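PDB 5BZA: beta-N-acetylhexosaminidase from Thermotoga neapolitana, which probably hydrolyses terminal non-reducing N-acetyl-D-hexosamine residues from N-acetyl-beta-D-hexosaminides, as a member of glycosyl hydrolase family 3. Local coordinates for residues Pro79-Ala84 and Arg130-Asp135; Val87-Thr92 and Ala140-Glu145. All blocks are in the same frame, centred on the assembly; numbering follows the deposited sequence.

In the fold
Contacts 1 and 2 lie side by side, their centres about 10 Å apart, in the TIM-barrel domain of this family 3 enzyme. Along the chain their segments alternate, so the run 79-92 is matched twice by the run 130-145: first against the loop ahead of helix 136-153, then against that helix itself. The two meet directly, Phe132 CD1 lying 3.4 Å from His142 CB and Phe132 CE1 3.6 Å from Thr92 CG2. Contact 1 is the one nearer a metal site: the side chain of Arg130 comes within about 4 Å of a bound cadmium ion and about 4 Å of the side chain of His161, a metal ligand in this structure. Both contacts also touch the second subunit.

Contact 1: residues Pro79-Ala84 and Arg130-Asp135; sequences PGNLAA and RSFGSD
Asn81 and Phe132 make the dense part of this contact. The amide of Asn81 lies over one face of the Phe132 ring, the two planes 17° apart, with ND2 displaced toward the rim and 3.3 Å from CE2 of Phe132. Asn81 CB sits over the same face, 4.1 Å from the ring centroid, a CH-pi contact. The ring is placed there by a chi1 of -70°, CG anti to the carbonyl carbon, while Ala84 CB fills in at its edge. Asn81 ND2 also reaches Arg130 O at 3.1 Å, but the bond is weak, bent to 121° at the hydrogen.

The backbones are equally close: Phe132 CA-H points almost straight at Asn81 O, 3.4 Å from CA. Within the loop, Ser131 OG accepts from Gly133 N, an ST turn, and is itself tied to Asp117 O; this holds the turn ahead of helix 136-153 in the TIM-barrel domain.

Packing loosens toward Gly133, where a single water bridges the segments, donating to both Leu82 O and Phe132 O. Beyond the water the loop parts from 79-84 and runs out to the solvent-exposed Ser134 and Asp135. At the other end the guanidinium of Arg130 is engaged outside the contact, NH2 in a salt bridge with Glu65.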
ATOM      1  N   PRO B  79      -4.068 -12.431   7.576  1.00  7.28           N
ATOM      2  CA  PRO B  79      -5.095 -13.474   7.765  1.00 14.16           C
ATOM      3  C   PRO B  79      -6.209 -13.013   8.701  1.00 11.78           C
ATOM      4  O   PRO B  79      -7.371 -13.310   8.441  1.00 10.52           O
ATOM      5  CB  PRO B  79      -4.319 -14.637   8.389  1.00 10.54           C
ATOM      6  CG  PRO B  79      -2.918 -14.453   7.882  1.00 13.51           C
ATOM      7  CD  PRO B  79      -2.709 -12.949   7.812  1.00 12.52           C
ATOM      8  N   GLY B  80      -5.860 -12.236   9.723  1.00  6.17           N
ATOM      9  CA  GLY B  80      -6.861 -11.674  10.610  1.00 14.95           C
ATOM     10  C   GLY B  80      -6.792 -12.175  12.042  1.00  9.14           C
ATOM     11  O   GLY B  80      -5.975 -13.030  12.400  1.00  8.30           O
ATOM     12  N   ASN B  81      -7.647 -11.615  12.893  1.00 13.46           N
ATOM     13  CA  ASN B  81      -7.572 -11.934  14.331  1.00 13.36           C
ATOM     14  C   ASN B  81      -7.711 -13.405  14.676  1.00 12.17           C
ATOM     15  O   ASN B  81      -7.032 -13.881  15.582  1.00  9.15           O
ATOM     16  CB  ASN B  81      -8.607 -11.124  15.110  1.00  8.95           C
ATOM     17  CG  ASN B  81      -8.099  -9.724  15.426  1.00 11.19           C
ATOM     18  OD1 ASN B  81      -7.081  -9.276  14.874  1.00 14.78           O
ATOM     19  ND2 ASN B  81      -8.791  -9.034  16.314  1.00  8.47           N
ATOM     20  N   LEU B  82      -8.531 -14.149  13.956  1.00  9.00           N
ATOM     21  CA  LEU B  82      -8.742 -15.540  14.352  1.00  9.80           C
ATOM     22  C   LEU B  82      -7.449 -16.359  14.171  1.00 13.26           C
ATOM     23  O   LEU B  82      -6.940 -17.035  15.139  1.00 11.17           O
ATOM     24  CB  LEU B  82      -9.904 -16.141  13.554  1.00 11.67           C
ATOM     25  CG  LEU B  82     -10.346 -17.518  14.046  1.00 15.72           C
ATOM     26  CD1 LEU B  82     -10.967 -17.431  15.462  1.00 13.98           C
ATOM     27  CD2 LEU B  82     -11.312 -18.157  13.061  1.00 19.08           C
ATOM     28  N   ALA B  83      -6.872 -16.240  12.959  1.00 11.39           N
ATOM     29  CA  ALA B  83      -5.587 -16.866  12.690  1.00 10.25           C
ATOM     30  C   ALA B  83      -4.565 -16.356  13.666  1.00  8.86           C
ATOM     31  O   ALA B  83      -3.838 -17.154  14.243  1.00  8.10           O
ATOM     32  CB  ALA B  83      -5.127 -16.595  11.268  1.00 10.93           C
ATOM     33  N   ALA B  84      -4.560 -15.047  13.913  1.00  6.30           N
ATOM     34  CA  ALA B  84      -3.570 -14.466  14.825  1.00 10.90           C
ATOM     35  C   ALA B  84      -3.663 -15.081  16.228  1.00  9.93           C
ATOM     36  O   ALA B  84      -2.648 -15.447  16.837  1.00 10.52           O
ATOM     37  CB  ALA B  84      -3.748 -12.925  14.906  1.00 10.38           C
ATOM     38  N   ARG B 130     -13.201 -11.821  12.855  1.00 11.09           N
ATOM     39  CA  ARG B 130     -12.667 -10.587  13.431  1.00 11.98           C
ATOM     40  C   ARG B 130     -12.200 -10.668  14.921  1.00 11.95           C
ATOM     41  O   ARG B 130     -11.685  -9.675  15.485  1.00 12.94           O
ATOM     42  CB  ARG B 130     -13.697  -9.465  13.260  1.00 11.31           C
ATOM     43  CG  ARG B 130     -14.045  -9.150  11.785  1.00 10.36           C
ATOM     44  CD  ARG B 130     -15.213  -8.146  11.712  1.00 11.65           C
ATOM     45  NE  ARG B 130     -14.919  -6.873  12.384  1.00  9.34           N
ATOM     46  CZ  ARG B 130     -15.838  -6.061  12.908  1.00 12.38           C
ATOM     47  NH1 ARG B 130     -17.114  -6.419  12.903  1.00 17.45           N
ATOM     48  NH2 ARG B 130     -15.494  -4.910  13.498  1.00 13.75           N
ATOM     49  N   SER B 131     -12.389 -11.817  15.559  1.00 10.98           N
ATOM     50  CA  SER B 131     -11.988 -12.011  16.945  1.00  9.99           C
ATOM     51  C   SER B 131     -10.742 -12.911  17.101  1.00 11.66           C
ATOM     52  O   SER B 131     -10.566 -13.920  16.419  1.00  9.62           O
ATOM     53  CB  SER B 131     -13.180 -12.591  17.784  1.00 15.14           C
ATOM     54  OG  SER B 131     -12.739 -13.125  19.038  1.00  9.76           O
ATOM     55  N   PHE B 132      -9.919 -12.581  18.074  1.00 10.58           N
ATOM     56  CA  PHE B 132      -8.774 -13.399  18.404  1.00 10.46           C
ATOM     57  C   PHE B 132      -9.172 -14.786  18.898  1.00 12.08           C
ATOM     58  O   PHE B 132      -8.348 -15.700  18.834  1.00  9.86           O
ATOM     59  CB  PHE B 132      -7.932 -12.695  19.493  1.00 11.24           C
ATOM     60  CG  PHE B 132      -7.201 -11.461  19.011  1.00 11.25           C
ATOM     61  CD1 PHE B 132      -6.173 -11.568  18.063  1.00 10.74           C
ATOM     62  CD2 PHE B 132      -7.561 -10.193  19.484  1.00  9.48           C
ATOM     63  CE1 PHE B 132      -5.468 -10.435  17.611  1.00 11.76           C
ATOM     64  CE2 PHE B 132      -6.880  -9.049  19.024  1.00 10.40           C
ATOM     65  CZ  PHE B 132      -5.815  -9.188  18.076  1.00 10.54           C
ATOM     66  N   GLY B 133     -10.396 -14.938  19.449  1.00 13.72           N
ATOM     67  CA  GLY B 133     -10.871 -16.253  19.900  1.00 16.10           C
ATOM     68  C   GLY B 133     -11.895 -16.270  21.032  1.00 12.66           C
ATOM     69  O   GLY B 133     -12.343 -15.213  21.459  1.00 11.37           O
ATOM     70  N   SER B 134     -12.277 -17.459  21.515  1.00 13.99           N
ATOM     71  CA  SER B 134     -13.255 -17.569  22.632  1.00 18.22           C
ATOM     72  C   SER B 134     -12.616 -17.348  23.999  1.00 17.10           C
ATOM     73  O   SER B 134     -13.242 -16.814  24.912  1.00 15.29           O
ATOM     74  CB  SER B 134     -13.994 -18.912  22.618  1.00 15.67           C
ATOM     75  OG  SER B 134     -13.092 -19.997  22.677  1.00 28.96           O
ATOM     76  N   ASP B 135     -11.402 -17.844  24.157  1.00 18.53           N
ATOM     77  CA  ASP B 135     -10.699 -17.801  25.425  1.00 13.97           C
ATOM     78  C   ASP B 135     -10.301 -16.362  25.792  1.00 14.01           C
ATOM     79  O   ASP B 135      -9.471 -15.746  25.110  1.00 14.39           O
ATOM     80  CB  ASP B 135      -9.500 -18.747  25.350  1.00  9.76           C
ATOM     81  CG  ASP B 135      -8.676 -18.791  26.637  1.00 14.49           C
ATOM     82  OD1 ASP B 135      -8.731 -17.877  27.477  1.00 13.20           O
ATOM     83  OD2 ASP B 135      -7.889 -19.735  26.801  1.00 16.18           O
TER
HETATM   84  O   HOH W   1      -8.345 -17.790  17.543  1.00 12.84           O

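Contact 2: residues Val87-Thr92 and Ala140-Glu145; sequences VDPVFT and ASHGME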
ATOM      1  N   VAL B  87      -1.820 -18.132  17.265  1.00  9.64           N
ATOM      2  CA  VAL B  87      -0.370 -18.050  17.182  1.00  9.67           C
ATOM      3  C   VAL B  87       0.137 -17.179  18.322  1.00 11.33           C
ATOM      4  O   VAL B  87      -0.618 -16.361  18.861  1.00 10.19           O
ATOM      5  CB  VAL B  87       0.045 -17.479  15.795  1.00 10.86           C
ATOM      6  CG1 VAL B  87       1.527 -17.280  15.683  1.00 10.27           C
ATOM      7  CG2 VAL B  87      -0.455 -18.427  14.688  1.00  9.13           C
ATOM      8  N   ASP B  88       1.396 -17.370  18.693  1.00  8.83           N
ATOM      9  CA  ASP B  88       2.114 -16.472  19.588  1.00 10.19           C
ATOM     10  C   ASP B  88       1.750 -14.991  19.389  1.00 13.19           C
ATOM     11  O   ASP B  88       1.995 -14.422  18.312  1.00 13.37           O
ATOM     12  CB  ASP B  88       3.619 -16.633  19.355  1.00 11.95           C
ATOM     13  CG  ASP B  88       4.467 -15.921  20.404  1.00 13.66           C
ATOM     14  OD1 ASP B  88       4.008 -14.965  21.056  1.00 16.46           O
ATOM     15  OD2 ASP B  88       5.638 -16.312  20.545  1.00 16.20           O
ATOM     16  N   PRO B  89       1.202 -14.354  20.446  1.00 10.55           N
ATOM     17  CA  PRO B  89       0.730 -12.964  20.376  1.00 12.62           C
ATOM     18  C   PRO B  89       1.800 -11.954  19.898  1.00 10.95           C
ATOM     19  O   PRO B  89       1.461 -10.883  19.335  1.00 10.78           O
ATOM     20  CB  PRO B  89       0.305 -12.655  21.837  1.00 12.37           C
ATOM     21  CG  PRO B  89       0.873 -13.761  22.665  1.00 12.23           C
ATOM     22  CD  PRO B  89       0.948 -14.957  21.771  1.00 10.85           C
ATOM     23  N   VAL B  90       3.065 -12.291  20.089  1.00  8.37           N
ATOM     24  CA  VAL B  90       4.136 -11.437  19.585  1.00 15.28           C
ATOM     25  C   VAL B  90       3.969 -11.116  18.101  1.00 14.26           C
ATOM     26  O   VAL B  90       4.120  -9.976  17.693  1.00 13.59           O
ATOM     27  CB  VAL B  90       5.525 -12.089  19.829  1.00 11.75           C
ATOM     28  CG1 VAL B  90       6.584 -11.527  18.887  1.00 14.33           C
ATOM     29  CG2 VAL B  90       5.896 -11.902  21.275  1.00 13.39           C
ATOM     30  N   PHE B  91       3.611 -12.116  17.316  1.00  6.70           N
ATOM     31  CA  PHE B  91       3.324 -11.905  15.906  1.00 11.64           C
ATOM     32  C   PHE B  91       2.192 -10.898  15.708  1.00 13.33           C
ATOM     33  O   PHE B  91       2.207 -10.137  14.743  1.00 13.95           O
ATOM     34  CB  PHE B  91       3.030 -13.231  15.214  1.00  9.34           C
ATOM     35  CG  PHE B  91       4.259 -14.036  14.970  1.00 13.89           C
ATOM     36  CD1 PHE B  91       5.121 -13.708  13.908  1.00 13.45           C
ATOM     37  CD2 PHE B  91       4.608 -15.058  15.825  1.00 11.01           C
ATOM     38  CE1 PHE B  91       6.276 -14.411  13.701  1.00 15.18           C
ATOM     39  CE2 PHE B  91       5.753 -15.766  15.620  1.00 16.29           C
ATOM     40  CZ  PHE B  91       6.600 -15.452  14.538  1.00 16.05           C
ATOM     41  N   THR B  92       1.205 -10.865  16.604  1.00 13.28           N
ATOM     42  CA  THR B  92       0.159  -9.839  16.496  1.00  9.23           C
ATOM     43  C   THR B  92       0.712  -8.416  16.742  1.00 10.91           C
ATOM     44  O   THR B  92       0.359  -7.449  16.029  1.00  9.93           O
ATOM     45  CB  THR B  92      -1.013 -10.130  17.487  1.00 12.90           C
ATOM     46  OG1 THR B  92      -1.521 -11.458  17.219  1.00  8.21           O
ATOM     47  CG2 THR B  92      -2.099  -9.067  17.387  1.00 30.96           C
ATOM     48  N   ALA B 140      -7.036 -11.445  25.531  1.00 13.82           N
ATOM     49  CA  ALA B 140      -6.360 -10.410  26.304  1.00 11.98           C
ATOM     50  C   ALA B 140      -4.891 -10.233  25.892  1.00 11.39           C
ATOM     51  O   ALA B 140      -4.438  -9.100  25.781  1.00  9.73           O
ATOM     52  CB  ALA B 140      -6.469 -10.695  27.819  1.00 10.82           C
ATOM     53  N   SER B 141      -4.141 -11.328  25.722  1.00 12.36           N
ATOM     54  CA  SER B 141      -2.712 -11.180  25.425  1.00 14.20           C
ATOM     55  C   SER B 141      -2.522 -10.666  23.980  1.00 12.01           C
ATOM     56  O   SER B 141      -1.703  -9.772  23.726  1.00 10.65           O
ATOM     57  CB  SER B 141      -1.921 -12.487  25.666  1.00 17.30           C
ATOM     58  OG  SER B 141      -2.238 -13.543  24.774  1.00 15.42           O
ATOM     59  N   HIS B 142      -3.324 -11.175  23.055  1.00 12.02           N
ATOM     60  CA  HIS B 142      -3.233 -10.726  21.668  1.00 12.97           C
ATOM     61  C   HIS B 142      -3.698  -9.271  21.513  1.00  9.92           C
ATOM     62  O   HIS B 142      -3.149  -8.517  20.707  1.00 10.59           O
ATOM     63  CB  HIS B 142      -4.030 -11.642  20.760  1.00 10.94           C
ATOM     64  CG  HIS B 142      -3.393 -12.979  20.565  1.00 10.79           C
ATOM     65  ND1 HIS B 142      -3.425 -13.970  21.531  1.00 10.65           N
ATOM     66  CD2 HIS B 142      -2.669 -13.480  19.537  1.00  9.74           C
ATOM     67  CE1 HIS B 142      -2.794 -15.037  21.078  1.00 13.12           C
ATOM     68  NE2 HIS B 142      -2.312 -14.762  19.874  1.00 11.68           N
ATOM     69  N   GLY B 143      -4.707  -8.889  22.276  1.00 10.54           N
ATOM     70  CA  GLY B 143      -5.187  -7.513  22.289  1.00  9.86           C
ATOM     71  C   GLY B 143      -4.179  -6.535  22.862  1.00  9.56           C
ATOM     72  O   GLY B 143      -4.036  -5.390  22.353  1.00  9.21           O
ATOM     73  N   MET B 144      -3.494  -6.954  23.935  1.00  6.03           N
ATOM     74  CA  MET B 144      -2.443  -6.115  24.493  1.00 11.01           C
ATOM     75  C   MET B 144      -1.286  -5.951  23.492  1.00  9.22           C
ATOM     76  O   MET B 144      -0.754  -4.860  23.312  1.00  6.97           O
ATOM     77  CB  MET B 144      -1.921  -6.693  25.802  1.00  9.48           C
ATOM     78  CG  MET B 144      -1.022  -5.760  26.577  1.00  6.63           C
ATOM     79  SD  MET B 144      -1.786  -4.297  27.324  1.00 11.34           S
ATOM     80  CE  MET B 144      -1.282  -3.042  26.139  1.00  8.77           C
ATOM     81  N   GLU B 145      -0.881  -7.050  22.881  1.00  9.92           N
ATOM     82  CA  GLU B 145       0.146  -6.993  21.867  1.00 10.99           C
ATOM     83  C   GLU B 145      -0.268  -6.065  20.755  1.00 11.07           C
ATOM     84  O   GLU B 145       0.555  -5.276  20.266  1.00 11.69           O
ATOM     85  CB  GLU B 145       0.443  -8.368  21.316  1.00 11.99           C
ATOM     86  CG  GLU B 145       1.437  -9.176  22.158  1.00 14.58           C
ATOM     87  CD  GLU B 145       2.878  -8.666  21.996  1.00 16.23           C
ATOM     88  OE1 GLU B 145       3.117  -7.762  21.147  1.00 16.88           O
ATOM     89  OE2 GLU B 145       3.791  -9.211  22.653  1.00 15.07           O
TER
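The imidazole of His142 carries the contact. Its NE2 donates to Val87 O over 2.5 Å, a short bond that is straight at the hydrogen (160°) and runs nearly along the C=O axis, with the oxygen close to the ring plane. Pro89 covers one face: CB stands 3.7 Å above the plane, over the ring centre and only 4° off the normal, a CH-pi contact. At the edge, Thr92 OG1 lies 3.3 Å from His142 CD2. An alanine in place of His142 would remove both the bond to Val87 O and the surface on which Pro89 rests, and would probably loosen the start of helix 89-106 against its neighbour. One turn on, the chain of Glu145, bent at chi2, sets CG 3.3 Å from Pro89 O and then runs side by side with Val90, OE2 3.7 Å from CG2.

In the second shell, ND1 of His142 is hydrogen-bonded to Val138 O in its own helix. Both ring nitrogens thus face carbonyl oxygens, which fixes the ring's rotation and would probably favour the doubly protonated, charged imidazolium. Across from it, Asp88 is the N-cap of helix 89-106, OD1 accepting from Val90 N at 3.0 Å. Helix 136-153, which leads into barrel strand 156-162, thus takes the N-terminal turn of helix 89-106 on one flank, while its Ala140 and Met144 pack on helix 192-198.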